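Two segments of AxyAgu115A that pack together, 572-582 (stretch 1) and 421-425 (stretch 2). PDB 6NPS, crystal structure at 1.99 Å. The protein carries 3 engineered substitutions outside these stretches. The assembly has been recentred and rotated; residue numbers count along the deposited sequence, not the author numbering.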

ATOM      1  N   TYR A 572     -26.919   9.885 -22.729  1.00 28.75           N
ATOM      2  CA  TYR A 572     -25.484   9.825 -22.976  1.00 26.61           C
ATOM      3  C   TYR A 572     -24.681  10.340 -21.779  1.00 31.56           C
ATOM      4  O   TYR A 572     -23.736   9.688 -21.328  1.00 26.11           O
ATOM      5  CB  TYR A 572     -25.158  10.626 -24.247  1.00 27.50           C
ATOM      6  CG  TYR A 572     -23.713  10.500 -24.693  1.00 32.40           C
ATOM      7  CD1 TYR A 572     -23.300   9.422 -25.493  1.00 29.71           C
ATOM      8  CD2 TYR A 572     -22.771  11.464 -24.333  1.00 34.80           C
ATOM      9  CE1 TYR A 572     -21.960   9.323 -25.908  1.00 35.83           C
ATOM     10  CE2 TYR A 572     -21.447  11.375 -24.733  1.00 37.01           C
ATOM     11  CZ  TYR A 572     -21.054  10.311 -25.525  1.00 39.98           C
ATOM     12  OH  TYR A 572     -19.753  10.226 -25.921  1.00 44.02           O
ATOM     13  N   TYR A 573     -25.015  11.529 -21.266  1.00 30.48           N
ATOM     14  CA  TYR A 573     -24.221  12.086 -20.168  1.00 28.96           C
ATOM     15  C   TYR A 573     -24.284  11.218 -18.900  1.00 27.56           C
ATOM     16  O   TYR A 573     -23.220  10.874 -18.363  1.00 30.15           O
ATOM     17  CB  TYR A 573     -24.676  13.540 -19.924  1.00 30.24           C
ATOM     18  CG  TYR A 573     -24.063  14.128 -18.674  1.00 29.66           C
ATOM     19  CD1 TYR A 573     -22.706  14.400 -18.615  1.00 32.11           C
ATOM     20  CD2 TYR A 573     -24.837  14.390 -17.548  1.00 38.60           C
ATOM     21  CE1 TYR A 573     -22.122  14.931 -17.459  1.00 35.47           C
ATOM     22  CE2 TYR A 573     -24.274  14.927 -16.401  1.00 32.77           C
ATOM     23  CZ  TYR A 573     -22.912  15.167 -16.361  1.00 34.24           C
ATOM     24  OH  TYR A 573     -22.336  15.666 -15.225  1.00 35.58           O
ATOM     25  N   PRO A 574     -25.463  10.838 -18.361  1.00 31.07           N
ATOM     26  CA  PRO A 574     -25.482   9.889 -17.213  1.00 24.40           C
ATOM     27  C   PRO A 574     -24.731   8.582 -17.475  1.00 29.42           C
ATOM     28  O   PRO A 574     -24.071   8.060 -16.567  1.00 30.21           O
ATOM     29  CB  PRO A 574     -26.981   9.592 -17.006  1.00 28.02           C
ATOM     30  CG  PRO A 574     -27.692  10.585 -17.759  1.00 31.08           C
ATOM     31  CD  PRO A 574     -26.812  11.193 -18.811  1.00 27.77           C
ATOM     32  N   THR A 575     -24.904   7.968 -18.653  1.00 31.02           N
ATOM     33  CA  THR A 575     -24.240   6.682 -18.915  1.00 29.24           C
ATOM     34  C   THR A 575     -22.736   6.840 -18.933  1.00 25.55           C
ATOM     35  O   THR A 575     -22.012   6.180 -18.182  1.00 29.12           O
ATOM     36  CB  THR A 575     -24.690   6.089 -20.264  1.00 32.29           C
ATOM     37  OG1 THR A 575     -26.090   5.906 -20.230  1.00 31.26           O
ATOM     38  CG2 THR A 575     -23.994   4.724 -20.522  1.00 30.83           C
ATOM     39  N   VAL A 576     -22.252   7.742 -19.774  1.00 29.53           N
ATOM     40  CA  VAL A 576     -20.823   7.857 -19.991  1.00 30.08           C
ATOM     41  C   VAL A 576     -20.160   8.435 -18.763  1.00 30.94           C
ATOM     42  O   VAL A 576     -19.073   8.001 -18.369  1.00 28.59           O
ATOM     43  CB  VAL A 576     -20.535   8.707 -21.250  1.00 30.52           C
ATOM     44  CG1 VAL A 576     -19.030   8.967 -21.384  1.00 37.30           C
ATOM     45  CG2 VAL A 576     -21.098   8.013 -22.523  1.00 33.28           C
ATOM     46  N   GLY A 577     -20.821   9.389 -18.104  1.00 31.93           N
ATOM     47  CA  GLY A 577     -20.236   9.963 -16.914  1.00 30.61           C
ATOM     48  C   GLY A 577     -19.995   8.918 -15.853  1.00 30.44           C
ATOM     49  O   GLY A 577     -18.902   8.822 -15.299  1.00 31.55           O
ATOM     50  N   ASN A 578     -21.025   8.133 -15.540  1.00 25.67           N
ATOM     51  CA  ASN A 578     -20.883   7.081 -14.538  1.00 25.14           C
ATOM     52  C   ASN A 578     -19.896   6.009 -14.987  1.00 25.74           C
ATOM     53  O   ASN A 578     -19.034   5.564 -14.219  1.00 29.27           O
ATOM     54  CB  ASN A 578     -22.242   6.420 -14.303  1.00 29.13           C
ATOM     55  CG  ASN A 578     -22.990   7.013 -13.117  1.00 32.85           C
ATOM     56  OD1 ASN A 578     -22.470   7.059 -11.997  1.00 32.98           O
ATOM     57  ND2 ASN A 578     -24.225   7.479 -13.368  1.00 32.35           N
ATOM     58  N   LEU A 579     -20.051   5.534 -16.213  1.00 25.78           N
ATOM     59  CA  LEU A 579     -19.299   4.345 -16.582  1.00 28.89           C
ATOM     60  C   LEU A 579     -17.852   4.665 -16.932  1.00 28.39           C
ATOM     61  O   LEU A 579     -16.975   3.819 -16.716  1.00 26.03           O
ATOM     62  CB  LEU A 579     -19.978   3.631 -17.746  1.00 30.08           C
ATOM     63  CG  LEU A 579     -21.354   3.072 -17.355  1.00 33.61           C
ATOM     64  CD1 LEU A 579     -21.790   2.139 -18.434  1.00 30.97           C
ATOM     65  CD2 LEU A 579     -21.323   2.328 -16.030  1.00 31.96           C
ATOM     66  N   ASN A 580     -17.578   5.844 -17.496  1.00 28.21           N
ATOM     67  CA  ASN A 580     -16.181   6.241 -17.670  1.00 30.27           C
ATOM     68  C   ASN A 580     -15.466   6.322 -16.321  1.00 32.55           C
ATOM     69  O   ASN A 580     -14.297   5.915 -16.185  1.00 27.83           O
ATOM     70  CB  ASN A 580     -16.106   7.572 -18.399  1.00 27.80           C
ATOM     71  CG  ASN A 580     -14.665   8.070 -18.563  1.00 28.83           C
ATOM     72  OD1 ASN A 580     -13.916   7.531 -19.365  1.00 31.20           O
ATOM     73  ND2 ASN A 580     -14.284   9.076 -17.802  1.00 26.98           N
ATOM     74  N   LEU A 581     -16.168   6.813 -15.295  1.00 28.13           N
ATOM     75  CA  LEU A 581     -15.547   6.902 -13.973  1.00 28.19           C
ATOM     76  C   LEU A 581     -15.287   5.515 -13.382  1.00 27.83           C
ATOM     77  O   LEU A 581     -14.234   5.289 -12.765  1.00 29.12           O
ATOM     78  CB  LEU A 581     -16.471   7.680 -13.036  1.00 26.41           C
ATOM     79  CG  LEU A 581     -15.909   7.867 -11.620  1.00 35.94           C
ATOM     80  CD1 LEU A 581     -16.460   9.197 -11.135  1.00 39.10           C
ATOM     81  CD2 LEU A 581     -16.405   6.760 -10.683  1.00 32.43           C
ATOM     82  N   GLN A 582     -16.258   4.592 -13.501  1.00 26.37           N
ATOM     83  CA  GLN A 582     -16.038   3.216 -13.043  1.00 28.40           C
ATOM     84  C   GLN A 582     -14.836   2.604 -13.772  1.00 28.99           C
ATOM     85  O   GLN A 582     -13.937   2.029 -13.149  1.00 25.34           O
ATOM     86  CB  GLN A 582     -17.277   2.360 -13.282  1.00 26.87           C
ATOM     87  CG  GLN A 582     -18.540   2.834 -12.596  1.00 29.46           C
ATOM     88  CD  GLN A 582     -18.654   2.306 -11.186  1.00 33.73           C
ATOM     89  OE1 GLN A 582     -18.138   1.231 -10.879  1.00 35.20           O
ATOM     90  NE2 GLN A 582     -19.318   3.062 -10.313  1.00 32.28           N
TER
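Stretch 2 (421-425) EWINS

Stretch 2 has no regular helix or strand, so its lie on the helix of stretch 1 is best defined residue by residue. Its CA trace runs from 421 to 425 across the helix, not along it: it passes the Tyr573-Gly577 side first, at Trp422, and reaches the Pro574-Asn578 side at Asn424, whose O is 3.0 Å from ND2 of Asn578. The helix spans the whole of 572-582 and is kinked at Pro574, whose N has no bond to the turn before. The closest backbone register pairs Ile423 with Pro574, their CA atoms 6.1 Å apart. The two stretches together bury 352 Å², and the contacting residues of the helix, Tyr573, Pro574, Gly577, Asn578 and Leu581, recur at the three- and four-residue spacing expected of one helical face.

Glu421, at phi/psi -149/7, makes no contact. The approach begins with Trp422 (phi/psi -96/-65). Its CA-to-CB bond points sideways, but with chi1 at 176° (t) and chi2 at 51° the end of the indole comes nearer the helix. CH2 of Trp422 lies 3.4 Å from O of Gly577, which sits at the ring edge, near its plane. Further along the helix, CZ3 of Trp422 meets CD1 of Leu581 at 4.0 Å, an apolar contact with a residue whose CA-to-CB bond points toward stretch 2. In the other direction NE1 of Trp422 is 3.4 Å from OH of Tyr573. The indole therefore touches residues two turns apart, Tyr573 and Leu581, with Gly577 between them in sequence. A water ties Trp422 and Tyr573 together: it donates to O of Trp422 at 2.8 Å and accepts from OH of Tyr573 at 2.7 Å, so here the tyrosine hydroxyl is the donor.

Ile423 is in an extended conformation (phi/psi -131/145); its CA-to-CB bond points toward the helix, and it has the largest covered area of either stretch, 84 Å². Its chi1 of -67° (m) and chi2 of -176° (t) carry CD1 over one face of the Tyr573 ring, 4.0 Å from the centroid and 26° off the ring normal, a CH-pi contact. The same CD1 is 4.0 Å from CA of Gly577. The lack of a side chain there matters: an ideal CB on Gly577 would point toward stretch 2 and fall 2.6 Å from CD1 of Ile423, a clash, and 3.3 Å from CH2 of Trp422. The other branch, CG2 of Ile423, packs 3.7 Å from CA of Pro574 and 3.4 Å from ND2 of Asn578.

Asn424 (phi/psi -38/129) contributes through its backbone. ND2 of Asn578 donates to O of Asn424 at 3.0 Å with an N-H...O angle of 147°, a direct hydrogen bond between the stretches. ND2 of Asn578 also donates to O of Pro574 at 3.3 Å (140°), so the amide bridges its own helix and the loop. The side chain of Asn424 stays out of contact.

At Ser425 (phi/psi -133/21) the contact ends: it makes no contact with the helix, and OG is hydrogen-bonded elsewhere in the structure.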

ATOM      1  N   GLU A 421     -23.960  12.967  -5.108  1.00 32.25           N
ATOM      2  CA  GLU A 421     -24.635  14.186  -5.537  1.00 36.35           C
ATOM      3  C   GLU A 421     -24.325  14.575  -6.971  1.00 37.56           C
ATOM      4  O   GLU A 421     -24.705  15.679  -7.364  1.00 39.43           O
ATOM      5  CB  GLU A 421     -24.237  15.400  -4.653  1.00 41.77           C
ATOM      6  CG  GLU A 421     -24.175  15.185  -3.151  1.00 50.32           C
ATOM      7  CD  GLU A 421     -23.799  16.469  -2.399  1.00 56.30           C
ATOM      8  OE1 GLU A 421     -24.514  17.488  -2.555  1.00 57.71           O
ATOM      9  OE2 GLU A 421     -22.786  16.462  -1.665  1.00 57.03           O
ATOM     10  N   TRP A 422     -23.624  13.751  -7.758  1.00 31.29           N
ATOM     11  CA  TRP A 422     -23.156  14.220  -9.055  1.00 32.80           C
ATOM     12  C   TRP A 422     -24.119  13.810 -10.180  1.00 35.00           C
ATOM     13  O   TRP A 422     -24.720  14.657 -10.851  1.00 36.22           O
ATOM     14  CB  TRP A 422     -21.741  13.655  -9.287  1.00 30.96           C
ATOM     15  CG  TRP A 422     -21.157  13.974 -10.617  1.00 29.81           C
ATOM     16  CD1 TRP A 422     -21.076  15.199 -11.203  1.00 34.22           C
ATOM     17  CD2 TRP A 422     -20.557  13.048 -11.517  1.00 27.92           C
ATOM     18  NE1 TRP A 422     -20.455  15.097 -12.423  1.00 34.19           N
ATOM     19  CE2 TRP A 422     -20.130  13.785 -12.649  1.00 33.72           C
ATOM     20  CE3 TRP A 422     -20.357  11.666 -11.485  1.00 31.61           C
ATOM     21  CZ2 TRP A 422     -19.507  13.188 -13.746  1.00 38.32           C
ATOM     22  CZ3 TRP A 422     -19.739  11.053 -12.593  1.00 34.11           C
ATOM     23  CH2 TRP A 422     -19.317  11.819 -13.706  1.00 37.11           C
ATOM     24  N   ILE A 423     -24.237  12.510 -10.410  1.00 26.14           N
ATOM     25  CA  ILE A 423     -25.109  11.942 -11.435  1.00 31.65           C
ATOM     26  C   ILE A 423     -25.917  10.841 -10.773  1.00 30.77           C
ATOM     27  O   ILE A 423     -25.405  10.151  -9.883  1.00 34.09           O
ATOM     28  CB  ILE A 423     -24.291  11.381 -12.625  1.00 34.31           C
ATOM     29  CG1 ILE A 423     -23.587  12.477 -13.383  1.00 37.79           C
ATOM     30  CG2 ILE A 423     -25.182  10.725 -13.655  1.00 41.41           C
ATOM     31  CD1 ILE A 423     -22.878  11.911 -14.614  1.00 39.89           C
ATOM     32  N   ASN A 424     -27.174  10.672 -11.203  1.00 33.12           N
ATOM     33  CA  ASN A 424     -28.045   9.571 -10.746  1.00 29.85           C
ATOM     34  C   ASN A 424     -27.273   8.265 -10.568  1.00 29.82           C
ATOM     35  O   ASN A 424     -26.566   7.813 -11.480  1.00 31.36           O
ATOM     36  CB  ASN A 424     -29.180   9.354 -11.774  1.00 30.38           C
ATOM     37  CG  ASN A 424     -30.087   8.163 -11.446  1.00 30.77           C
ATOM     38  OD1 ASN A 424     -30.390   7.906 -10.290  1.00 32.07           O
ATOM     39  ND2 ASN A 424     -30.534   7.441 -12.476  1.00 30.52           N
ATOM     40  N   SER A 425     -27.436   7.637  -9.391  1.00 28.15           N
ATOM     41  CA  SER A 425     -26.909   6.299  -9.131  1.00 29.39           C
ATOM     42  C   SER A 425     -27.971   5.413  -8.482  1.00 35.52           C
ATOM     43  O   SER A 425     -27.628   4.418  -7.830  1.00 34.50           O
ATOM     44  CB  SER A 425     -25.646   6.372  -8.246  1.00 27.79           C
ATOM     45  OG  SER A 425     -25.941   7.107  -7.062  1.00 31.87           O
TER
HETATM   46  O   HOH W   1     -24.099  16.048 -13.219  1.00 40.24           O